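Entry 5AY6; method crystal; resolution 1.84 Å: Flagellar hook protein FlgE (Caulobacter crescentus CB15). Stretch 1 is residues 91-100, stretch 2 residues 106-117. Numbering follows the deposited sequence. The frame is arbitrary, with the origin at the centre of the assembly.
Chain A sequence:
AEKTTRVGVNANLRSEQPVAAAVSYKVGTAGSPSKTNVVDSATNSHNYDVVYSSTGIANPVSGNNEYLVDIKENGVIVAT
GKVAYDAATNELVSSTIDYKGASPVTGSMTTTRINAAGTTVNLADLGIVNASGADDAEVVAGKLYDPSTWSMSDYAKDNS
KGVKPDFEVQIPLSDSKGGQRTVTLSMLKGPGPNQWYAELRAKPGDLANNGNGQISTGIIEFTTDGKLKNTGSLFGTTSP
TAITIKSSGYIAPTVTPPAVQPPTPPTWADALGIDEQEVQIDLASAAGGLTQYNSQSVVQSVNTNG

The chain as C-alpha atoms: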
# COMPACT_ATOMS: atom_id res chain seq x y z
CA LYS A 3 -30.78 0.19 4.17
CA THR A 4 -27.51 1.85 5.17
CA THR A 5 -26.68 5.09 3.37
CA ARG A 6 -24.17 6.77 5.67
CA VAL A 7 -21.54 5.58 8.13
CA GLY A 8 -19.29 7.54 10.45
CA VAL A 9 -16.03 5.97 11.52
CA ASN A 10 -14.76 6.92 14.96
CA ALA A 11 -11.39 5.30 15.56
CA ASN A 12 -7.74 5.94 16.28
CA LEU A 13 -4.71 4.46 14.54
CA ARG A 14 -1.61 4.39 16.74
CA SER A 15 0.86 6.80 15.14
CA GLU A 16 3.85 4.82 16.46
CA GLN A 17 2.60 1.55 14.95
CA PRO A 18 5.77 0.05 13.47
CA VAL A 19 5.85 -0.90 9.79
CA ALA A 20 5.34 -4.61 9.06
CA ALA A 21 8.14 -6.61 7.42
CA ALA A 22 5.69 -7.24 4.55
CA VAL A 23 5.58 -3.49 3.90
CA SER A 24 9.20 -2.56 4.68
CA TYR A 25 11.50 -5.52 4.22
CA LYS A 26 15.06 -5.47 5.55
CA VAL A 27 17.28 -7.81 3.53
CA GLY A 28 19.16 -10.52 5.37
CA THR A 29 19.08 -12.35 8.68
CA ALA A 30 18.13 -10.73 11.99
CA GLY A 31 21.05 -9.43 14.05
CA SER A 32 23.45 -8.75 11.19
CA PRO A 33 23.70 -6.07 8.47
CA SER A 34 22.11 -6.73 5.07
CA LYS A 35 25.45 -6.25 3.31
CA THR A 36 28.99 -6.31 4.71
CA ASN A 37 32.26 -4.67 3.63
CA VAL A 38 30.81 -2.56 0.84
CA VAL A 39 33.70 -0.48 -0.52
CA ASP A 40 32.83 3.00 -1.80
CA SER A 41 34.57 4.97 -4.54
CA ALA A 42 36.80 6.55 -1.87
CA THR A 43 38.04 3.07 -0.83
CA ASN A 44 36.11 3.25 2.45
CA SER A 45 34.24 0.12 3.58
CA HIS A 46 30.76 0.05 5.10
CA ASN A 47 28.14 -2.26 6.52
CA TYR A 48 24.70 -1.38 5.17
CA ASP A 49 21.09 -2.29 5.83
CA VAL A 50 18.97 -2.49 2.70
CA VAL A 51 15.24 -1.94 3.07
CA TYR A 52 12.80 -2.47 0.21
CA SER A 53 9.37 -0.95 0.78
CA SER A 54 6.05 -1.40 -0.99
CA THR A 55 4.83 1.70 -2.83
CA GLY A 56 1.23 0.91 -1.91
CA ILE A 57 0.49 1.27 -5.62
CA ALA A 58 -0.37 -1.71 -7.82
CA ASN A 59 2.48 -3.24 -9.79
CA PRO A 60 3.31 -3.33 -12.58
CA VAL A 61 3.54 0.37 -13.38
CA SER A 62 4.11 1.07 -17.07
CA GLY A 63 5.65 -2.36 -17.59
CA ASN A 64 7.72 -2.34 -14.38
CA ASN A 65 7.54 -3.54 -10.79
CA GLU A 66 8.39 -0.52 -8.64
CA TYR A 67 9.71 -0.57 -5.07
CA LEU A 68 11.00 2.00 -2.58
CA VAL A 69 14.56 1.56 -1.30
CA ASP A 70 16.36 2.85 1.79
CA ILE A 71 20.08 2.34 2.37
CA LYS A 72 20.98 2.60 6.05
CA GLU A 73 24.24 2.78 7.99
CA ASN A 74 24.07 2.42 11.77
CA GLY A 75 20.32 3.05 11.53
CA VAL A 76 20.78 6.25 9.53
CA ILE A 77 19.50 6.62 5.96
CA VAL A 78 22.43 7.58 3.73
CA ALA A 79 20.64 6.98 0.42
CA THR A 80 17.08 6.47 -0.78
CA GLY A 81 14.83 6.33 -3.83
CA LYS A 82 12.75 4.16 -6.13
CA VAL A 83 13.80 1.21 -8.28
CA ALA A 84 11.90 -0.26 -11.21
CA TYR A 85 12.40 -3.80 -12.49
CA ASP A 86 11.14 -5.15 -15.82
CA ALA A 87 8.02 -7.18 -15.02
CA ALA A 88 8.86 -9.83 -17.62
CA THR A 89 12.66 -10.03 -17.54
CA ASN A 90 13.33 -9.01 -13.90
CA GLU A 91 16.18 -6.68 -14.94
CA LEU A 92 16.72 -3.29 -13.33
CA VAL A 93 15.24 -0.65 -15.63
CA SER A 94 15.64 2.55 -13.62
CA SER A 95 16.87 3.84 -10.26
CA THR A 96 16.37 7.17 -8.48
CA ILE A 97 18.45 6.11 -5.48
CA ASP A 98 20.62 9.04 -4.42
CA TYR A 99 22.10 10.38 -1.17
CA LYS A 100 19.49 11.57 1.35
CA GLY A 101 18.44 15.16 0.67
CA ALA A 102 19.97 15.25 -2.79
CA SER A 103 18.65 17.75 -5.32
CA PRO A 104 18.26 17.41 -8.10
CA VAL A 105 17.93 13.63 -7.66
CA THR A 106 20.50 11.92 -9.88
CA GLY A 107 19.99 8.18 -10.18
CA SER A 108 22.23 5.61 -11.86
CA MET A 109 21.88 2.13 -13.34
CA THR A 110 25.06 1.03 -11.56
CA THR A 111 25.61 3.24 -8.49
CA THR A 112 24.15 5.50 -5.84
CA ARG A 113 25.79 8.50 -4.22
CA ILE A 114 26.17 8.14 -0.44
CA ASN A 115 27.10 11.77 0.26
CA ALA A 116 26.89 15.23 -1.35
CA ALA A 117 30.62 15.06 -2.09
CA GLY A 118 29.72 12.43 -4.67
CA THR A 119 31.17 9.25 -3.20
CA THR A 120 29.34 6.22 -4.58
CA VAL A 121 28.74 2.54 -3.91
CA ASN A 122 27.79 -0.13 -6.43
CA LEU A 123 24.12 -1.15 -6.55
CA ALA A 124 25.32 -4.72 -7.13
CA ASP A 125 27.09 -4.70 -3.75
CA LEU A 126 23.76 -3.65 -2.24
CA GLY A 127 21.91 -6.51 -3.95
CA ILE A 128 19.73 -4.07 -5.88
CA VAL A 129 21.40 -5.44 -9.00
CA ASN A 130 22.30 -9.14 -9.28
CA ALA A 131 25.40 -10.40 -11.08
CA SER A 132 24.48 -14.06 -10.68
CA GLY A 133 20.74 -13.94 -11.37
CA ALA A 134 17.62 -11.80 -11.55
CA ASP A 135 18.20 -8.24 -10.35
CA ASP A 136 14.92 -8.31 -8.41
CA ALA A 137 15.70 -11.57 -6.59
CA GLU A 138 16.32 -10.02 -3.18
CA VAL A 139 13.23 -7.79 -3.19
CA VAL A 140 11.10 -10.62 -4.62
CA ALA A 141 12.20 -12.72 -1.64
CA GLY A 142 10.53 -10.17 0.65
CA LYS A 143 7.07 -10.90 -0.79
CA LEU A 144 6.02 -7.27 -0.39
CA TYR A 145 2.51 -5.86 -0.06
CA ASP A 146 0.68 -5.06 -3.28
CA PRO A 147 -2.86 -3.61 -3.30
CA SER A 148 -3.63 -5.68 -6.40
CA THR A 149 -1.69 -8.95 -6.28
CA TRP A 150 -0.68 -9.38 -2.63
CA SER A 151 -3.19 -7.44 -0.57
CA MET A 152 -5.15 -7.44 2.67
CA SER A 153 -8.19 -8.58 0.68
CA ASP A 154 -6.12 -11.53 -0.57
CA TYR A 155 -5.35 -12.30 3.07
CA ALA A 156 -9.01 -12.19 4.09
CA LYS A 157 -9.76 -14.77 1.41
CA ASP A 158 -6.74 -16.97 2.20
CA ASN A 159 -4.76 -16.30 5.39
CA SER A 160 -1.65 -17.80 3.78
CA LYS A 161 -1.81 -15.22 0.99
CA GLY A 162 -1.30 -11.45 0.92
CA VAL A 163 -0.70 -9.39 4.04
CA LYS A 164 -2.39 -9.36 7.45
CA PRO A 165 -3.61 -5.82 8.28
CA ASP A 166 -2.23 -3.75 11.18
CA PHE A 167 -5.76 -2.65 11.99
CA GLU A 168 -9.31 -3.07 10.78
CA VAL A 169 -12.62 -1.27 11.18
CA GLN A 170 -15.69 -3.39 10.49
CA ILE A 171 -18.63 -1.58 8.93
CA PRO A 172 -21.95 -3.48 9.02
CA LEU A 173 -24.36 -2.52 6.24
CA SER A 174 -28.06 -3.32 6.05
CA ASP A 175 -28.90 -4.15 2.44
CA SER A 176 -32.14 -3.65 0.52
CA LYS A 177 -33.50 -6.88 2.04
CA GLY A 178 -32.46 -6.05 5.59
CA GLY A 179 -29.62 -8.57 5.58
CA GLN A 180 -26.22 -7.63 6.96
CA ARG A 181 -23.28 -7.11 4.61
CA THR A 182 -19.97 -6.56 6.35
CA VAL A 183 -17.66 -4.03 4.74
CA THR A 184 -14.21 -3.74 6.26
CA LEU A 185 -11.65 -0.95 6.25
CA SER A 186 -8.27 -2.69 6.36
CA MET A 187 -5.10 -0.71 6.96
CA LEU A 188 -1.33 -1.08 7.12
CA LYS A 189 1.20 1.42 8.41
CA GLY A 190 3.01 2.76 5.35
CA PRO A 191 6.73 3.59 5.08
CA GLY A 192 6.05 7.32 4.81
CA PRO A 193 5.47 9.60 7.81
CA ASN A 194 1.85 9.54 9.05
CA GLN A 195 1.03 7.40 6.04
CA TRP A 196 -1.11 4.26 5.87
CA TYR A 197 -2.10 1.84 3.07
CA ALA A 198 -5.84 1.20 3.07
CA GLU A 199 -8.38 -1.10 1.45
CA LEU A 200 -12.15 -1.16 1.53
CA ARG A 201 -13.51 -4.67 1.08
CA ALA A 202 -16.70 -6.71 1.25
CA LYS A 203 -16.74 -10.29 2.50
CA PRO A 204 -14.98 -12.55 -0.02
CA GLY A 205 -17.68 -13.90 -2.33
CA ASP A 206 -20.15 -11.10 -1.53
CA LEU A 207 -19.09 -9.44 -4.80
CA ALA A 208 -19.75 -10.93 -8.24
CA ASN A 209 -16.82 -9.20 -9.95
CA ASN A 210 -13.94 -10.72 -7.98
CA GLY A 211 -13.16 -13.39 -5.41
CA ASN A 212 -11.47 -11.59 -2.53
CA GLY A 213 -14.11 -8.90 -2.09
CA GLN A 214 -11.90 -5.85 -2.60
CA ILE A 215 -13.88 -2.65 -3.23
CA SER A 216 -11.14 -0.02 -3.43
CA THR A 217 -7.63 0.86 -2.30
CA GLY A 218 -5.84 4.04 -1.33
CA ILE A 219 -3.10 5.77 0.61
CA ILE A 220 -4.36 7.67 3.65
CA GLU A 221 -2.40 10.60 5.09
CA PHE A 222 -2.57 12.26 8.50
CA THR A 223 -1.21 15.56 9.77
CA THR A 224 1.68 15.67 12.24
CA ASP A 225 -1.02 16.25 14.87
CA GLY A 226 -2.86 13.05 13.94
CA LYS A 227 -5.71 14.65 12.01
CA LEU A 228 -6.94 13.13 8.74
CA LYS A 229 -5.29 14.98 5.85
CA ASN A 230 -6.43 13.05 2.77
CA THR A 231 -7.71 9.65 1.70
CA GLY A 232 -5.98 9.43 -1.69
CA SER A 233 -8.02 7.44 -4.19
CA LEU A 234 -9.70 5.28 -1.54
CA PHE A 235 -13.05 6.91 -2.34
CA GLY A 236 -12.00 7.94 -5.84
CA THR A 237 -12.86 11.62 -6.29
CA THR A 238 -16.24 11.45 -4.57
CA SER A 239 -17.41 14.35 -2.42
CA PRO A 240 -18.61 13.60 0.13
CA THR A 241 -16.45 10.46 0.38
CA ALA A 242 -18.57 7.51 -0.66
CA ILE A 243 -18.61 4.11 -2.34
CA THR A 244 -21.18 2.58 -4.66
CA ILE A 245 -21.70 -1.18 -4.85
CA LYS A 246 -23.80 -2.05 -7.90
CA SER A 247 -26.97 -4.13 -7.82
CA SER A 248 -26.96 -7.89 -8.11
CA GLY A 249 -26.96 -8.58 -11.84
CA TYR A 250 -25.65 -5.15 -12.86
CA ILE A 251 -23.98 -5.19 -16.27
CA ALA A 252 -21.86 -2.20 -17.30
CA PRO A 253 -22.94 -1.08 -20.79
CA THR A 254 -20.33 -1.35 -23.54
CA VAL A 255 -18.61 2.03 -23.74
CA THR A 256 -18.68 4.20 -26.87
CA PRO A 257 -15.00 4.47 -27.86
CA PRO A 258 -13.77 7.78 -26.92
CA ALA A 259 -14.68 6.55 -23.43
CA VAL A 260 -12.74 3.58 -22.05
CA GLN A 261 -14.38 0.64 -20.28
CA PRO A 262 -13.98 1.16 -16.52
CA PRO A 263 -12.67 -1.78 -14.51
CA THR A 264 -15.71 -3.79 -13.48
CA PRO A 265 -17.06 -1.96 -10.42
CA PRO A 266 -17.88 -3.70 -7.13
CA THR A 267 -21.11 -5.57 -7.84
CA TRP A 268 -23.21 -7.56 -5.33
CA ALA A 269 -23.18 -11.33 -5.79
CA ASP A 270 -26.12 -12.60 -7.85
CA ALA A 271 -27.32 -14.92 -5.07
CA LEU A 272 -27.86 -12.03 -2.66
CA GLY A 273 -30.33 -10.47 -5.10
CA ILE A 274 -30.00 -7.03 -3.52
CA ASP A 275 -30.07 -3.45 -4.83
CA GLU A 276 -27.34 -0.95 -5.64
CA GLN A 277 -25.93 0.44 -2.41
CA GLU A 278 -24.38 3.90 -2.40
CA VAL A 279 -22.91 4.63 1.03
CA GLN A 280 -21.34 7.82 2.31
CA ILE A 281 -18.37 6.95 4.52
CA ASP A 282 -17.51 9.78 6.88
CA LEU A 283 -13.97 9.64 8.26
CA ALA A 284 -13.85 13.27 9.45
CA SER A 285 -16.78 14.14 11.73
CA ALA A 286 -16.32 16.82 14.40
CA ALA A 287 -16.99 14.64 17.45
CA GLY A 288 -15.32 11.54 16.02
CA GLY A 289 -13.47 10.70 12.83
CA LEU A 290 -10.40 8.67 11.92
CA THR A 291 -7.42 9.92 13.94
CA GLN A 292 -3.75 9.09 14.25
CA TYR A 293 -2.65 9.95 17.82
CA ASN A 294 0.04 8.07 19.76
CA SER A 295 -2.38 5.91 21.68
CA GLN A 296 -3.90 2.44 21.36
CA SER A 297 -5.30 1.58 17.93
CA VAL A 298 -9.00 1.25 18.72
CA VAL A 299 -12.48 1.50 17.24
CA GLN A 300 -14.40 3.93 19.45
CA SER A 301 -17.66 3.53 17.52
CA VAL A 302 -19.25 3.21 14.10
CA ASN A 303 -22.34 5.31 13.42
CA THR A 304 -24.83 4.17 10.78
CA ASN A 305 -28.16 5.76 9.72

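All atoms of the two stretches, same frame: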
# COMPACT_ATOMS: atom_id res chain seq x y z
N GLU A 91 15.01 -7.55 -14.92
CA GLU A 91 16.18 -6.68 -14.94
C GLU A 91 15.87 -5.31 -14.36
O GLU A 91 14.74 -4.83 -14.49
CB GLU A 91 16.70 -6.50 -16.37
CG GLU A 91 16.97 -7.77 -17.14
CD GLU A 91 17.19 -7.49 -18.61
OE1 GLU A 91 16.19 -7.25 -19.33
OE2 GLU A 91 18.36 -7.49 -19.05
N LEU A 92 16.87 -4.68 -13.75
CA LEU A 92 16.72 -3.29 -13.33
C LEU A 92 16.55 -2.40 -14.55
O LEU A 92 17.30 -2.51 -15.52
CB LEU A 92 17.93 -2.84 -12.51
CG LEU A 92 17.80 -1.42 -11.94
CD1 LEU A 92 16.73 -1.37 -10.87
CD2 LEU A 92 19.13 -0.91 -11.39
N VAL A 93 15.54 -1.53 -14.50
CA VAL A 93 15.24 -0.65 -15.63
C VAL A 93 15.56 0.80 -15.30
O VAL A 93 16.03 1.55 -16.16
CB VAL A 93 13.75 -0.79 -16.06
CG1 VAL A 93 13.34 0.33 -16.99
CG2 VAL A 93 13.52 -2.14 -16.72
N SER A 94 15.32 1.19 -14.05
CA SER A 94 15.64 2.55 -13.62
C SER A 94 15.80 2.64 -12.11
O SER A 94 15.18 1.87 -11.36
CB SER A 94 14.56 3.53 -14.08
OG SER A 94 13.42 3.43 -13.25
N SER A 95 16.63 3.58 -11.68
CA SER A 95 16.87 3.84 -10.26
C SER A 95 16.93 5.34 -9.99
O SER A 95 17.57 6.09 -10.73
CB SER A 95 18.17 3.19 -9.79
OG SER A 95 18.53 3.65 -8.49
N THR A 96 16.25 5.78 -8.93
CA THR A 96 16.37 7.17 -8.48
C THR A 96 17.07 7.23 -7.13
O THR A 96 17.02 8.26 -6.45
CB THR A 96 15.00 7.86 -8.36
OG1 THR A 96 14.24 7.24 -7.32
CG2 THR A 96 14.24 7.79 -9.68
N ILE A 97 17.72 6.14 -6.74
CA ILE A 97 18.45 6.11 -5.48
C ILE A 97 19.59 7.11 -5.51
O ILE A 97 20.41 7.11 -6.43
CB ILE A 97 19.02 4.71 -5.16
CG1 ILE A 97 17.91 3.65 -5.23
CG2 ILE A 97 19.66 4.69 -3.78
CD1 ILE A 97 18.42 2.23 -5.01
N ASP A 98 19.62 7.98 -4.51
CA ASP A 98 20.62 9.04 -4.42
C ASP A 98 20.83 9.32 -2.93
O ASP A 98 20.05 8.83 -2.11
CB ASP A 98 20.15 10.29 -5.17
CG ASP A 98 21.30 11.18 -5.61
OD1 ASP A 98 22.46 10.93 -5.21
OD2 ASP A 98 21.03 12.14 -6.36
N TYR A 99 21.85 10.10 -2.58
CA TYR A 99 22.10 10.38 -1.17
C TYR A 99 20.91 11.14 -0.58
O TYR A 99 20.22 11.87 -1.29
CB TYR A 99 23.42 11.14 -0.98
CG TYR A 99 23.44 12.60 -1.42
CD1 TYR A 99 23.01 13.61 -0.58
CD2 TYR A 99 23.94 12.96 -2.67
CE1 TYR A 99 23.04 14.94 -0.97
CE2 TYR A 99 23.98 14.28 -3.07
CZ TYR A 99 23.53 15.27 -2.22
OH TYR A 99 23.57 16.60 -2.61
N LYS A 100 20.66 10.95 0.72
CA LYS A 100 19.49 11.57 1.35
C LYS A 100 19.56 13.09 1.33
O LYS A 100 20.50 13.69 1.85
CB LYS A 100 19.33 11.09 2.80
CG LYS A 100 18.13 11.73 3.51
CD LYS A 100 17.93 11.15 4.90
CE LYS A 100 19.12 11.42 5.80
NZ LYS A 100 18.96 10.77 7.13
N THR A 106 19.73 12.42 -8.75
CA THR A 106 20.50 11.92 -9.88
C THR A 106 20.77 10.43 -9.74
O THR A 106 21.78 10.03 -9.14
CB THR A 106 21.82 12.70 -10.04
OG1 THR A 106 21.55 14.11 -10.06
CG2 THR A 106 22.52 12.30 -11.34
N GLY A 107 19.87 9.62 -10.27
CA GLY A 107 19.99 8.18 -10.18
C GLY A 107 21.02 7.61 -11.13
O GLY A 107 21.57 8.32 -11.96
N SER A 108 21.27 6.31 -11.00
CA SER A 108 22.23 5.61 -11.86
C SER A 108 21.85 4.15 -11.98
O SER A 108 21.30 3.56 -11.04
CB SER A 108 23.65 5.74 -11.31
OG SER A 108 24.51 4.77 -11.89
N MET A 109 22.13 3.55 -13.13
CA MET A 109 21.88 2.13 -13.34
C MET A 109 22.87 1.26 -12.57
O MET A 109 22.61 0.08 -12.34
CB MET A 109 21.94 1.78 -14.83
CG MET A 109 20.86 2.44 -15.66
SD MET A 109 19.19 1.97 -15.18
CE MET A 109 19.25 0.20 -15.43
N THR A 110 24.00 1.83 -12.16
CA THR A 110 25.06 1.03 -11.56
C THR A 110 25.45 1.46 -10.14
O THR A 110 25.99 0.65 -9.37
CB THR A 110 26.33 1.05 -12.43
OG1 THR A 110 26.68 2.41 -12.72
CG2 THR A 110 26.09 0.30 -13.74
N THR A 111 25.20 2.71 -9.79
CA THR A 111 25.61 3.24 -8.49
C THR A 111 24.54 4.07 -7.78
O THR A 111 23.50 4.40 -8.35
CB THR A 111 26.88 4.13 -8.60
OG1 THR A 111 26.57 5.31 -9.35
CG2 THR A 111 28.02 3.38 -9.27
N THR A 112 24.82 4.39 -6.52
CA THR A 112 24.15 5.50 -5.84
C THR A 112 25.19 6.34 -5.13
O THR A 112 26.20 5.81 -4.65
CB THR A 112 23.09 5.03 -4.82
OG1 THR A 112 22.45 6.18 -4.24
CG2 THR A 112 23.73 4.22 -3.70
N ARG A 113 24.97 7.64 -5.07
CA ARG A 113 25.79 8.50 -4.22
C ARG A 113 25.46 8.19 -2.76
O ARG A 113 24.32 7.80 -2.46
CB ARG A 113 25.57 9.98 -4.52
CG ARG A 113 26.02 10.40 -5.91
CD ARG A 113 25.97 11.92 -6.10
NE ARG A 113 24.61 12.44 -6.23
CZ ARG A 113 24.31 13.71 -6.50
NH1 ARG A 113 25.28 14.59 -6.66
NH2 ARG A 113 23.04 14.09 -6.60
N ILE A 114 26.43 8.33 -1.87
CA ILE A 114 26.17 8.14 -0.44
C ILE A 114 26.45 9.42 0.35
O ILE A 114 26.21 9.48 1.55
CB ILE A 114 27.00 6.99 0.15
CG1 ILE A 114 28.50 7.26 -0.01
CG2 ILE A 114 26.61 5.66 -0.50
CD1 ILE A 114 29.38 6.16 0.57
N ASN A 115 26.97 10.44 -0.33
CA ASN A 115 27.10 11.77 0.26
C ASN A 115 27.10 12.86 -0.82
O ASN A 115 27.22 12.56 -2.00
CB ASN A 115 28.36 11.86 1.13
CG ASN A 115 29.64 11.59 0.36
OD1 ASN A 115 29.82 12.06 -0.76
ND2 ASN A 115 30.55 10.83 0.98
N ALA A 116 26.97 14.11 -0.40
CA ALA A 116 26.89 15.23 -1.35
C ALA A 116 28.22 15.44 -2.07
O ALA A 116 28.25 16.03 -3.16
CB ALA A 116 26.47 16.50 -0.63
N ALA A 117 29.30 14.95 -1.48
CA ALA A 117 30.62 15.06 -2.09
C ALA A 117 30.71 14.21 -3.35
O ALA A 117 31.56 14.43 -4.21
CB ALA A 117 31.69 14.67 -1.09
O HOH W 1 20.94 5.18 -8.34
O HOH W 2 22.75 8.45 -7.25

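The two stretches run side by side with no direct backbone-to-backbone hydrogen bond between them; the polar links across them run through Asp98 and two bridging waters. Asp98 points its CA-to-CB bond away from stretch 2, yet its carboxylate swings back and meets it with both oxygens. Asp98 OD1 accepts from Arg113 NE (2.8 Å) and Asp98 OD2 from Arg113 NH2 (2.8 Å), a two-pronged salt bridge in which the carboxylate lies near the guanidinium plane. Asp98 OD2 also takes the backbone N of Thr106 (2.7 Å), and Asp98 OD1 takes the N of Tyr99 in its own strand (2.8 Å), so the carboxylate accepts four N-H groups, two on each oxygen. Tyr99 N is 3.4 Å from Arg113 O, but the angle is too poor for a hydrogen bond.

The waters fill the gap the backbones leave. Water 1 lies 2.9 Å from Ser95 OG and accepts from Ser108 N (2.9 Å), with Ile97 O (2.8 Å) and Thr111 O (2.7 Å) within its reach as acceptors. Water 2 accepts from Arg113 N (3.2 Å) and lies 2.8 Å from Ile97 O and 2.6 Å from Thr106 O. Ser95 OG also receives Ile97 N (3.1 Å), so Ser95 OG meets both the backbone of its own stretch and water 1.

The backbones come close at Gly107, whose CA lies 4.1 Å from Thr96 CA, the shortest CA pair in the register, and makes a CA-H...O contact with Ser95 O (3.2 Å). An ideal CB on Gly107 would point toward stretch 1 and lie 1.8 Å from Ser95 O, a clash.

Tyr99 buries the most area. Ala116 CA sits over its face, 3.7 Å from the ring centroid, in a CH-pi contact, while Arg113 CZ approaches the ring edge, 3.5 Å from Tyr99 CE2. At the other end, Met109 folds back so that Met109 SD reaches Val93 O (3.3 Å) and Met109 CE packs against Leu92 CG (4.1 Å).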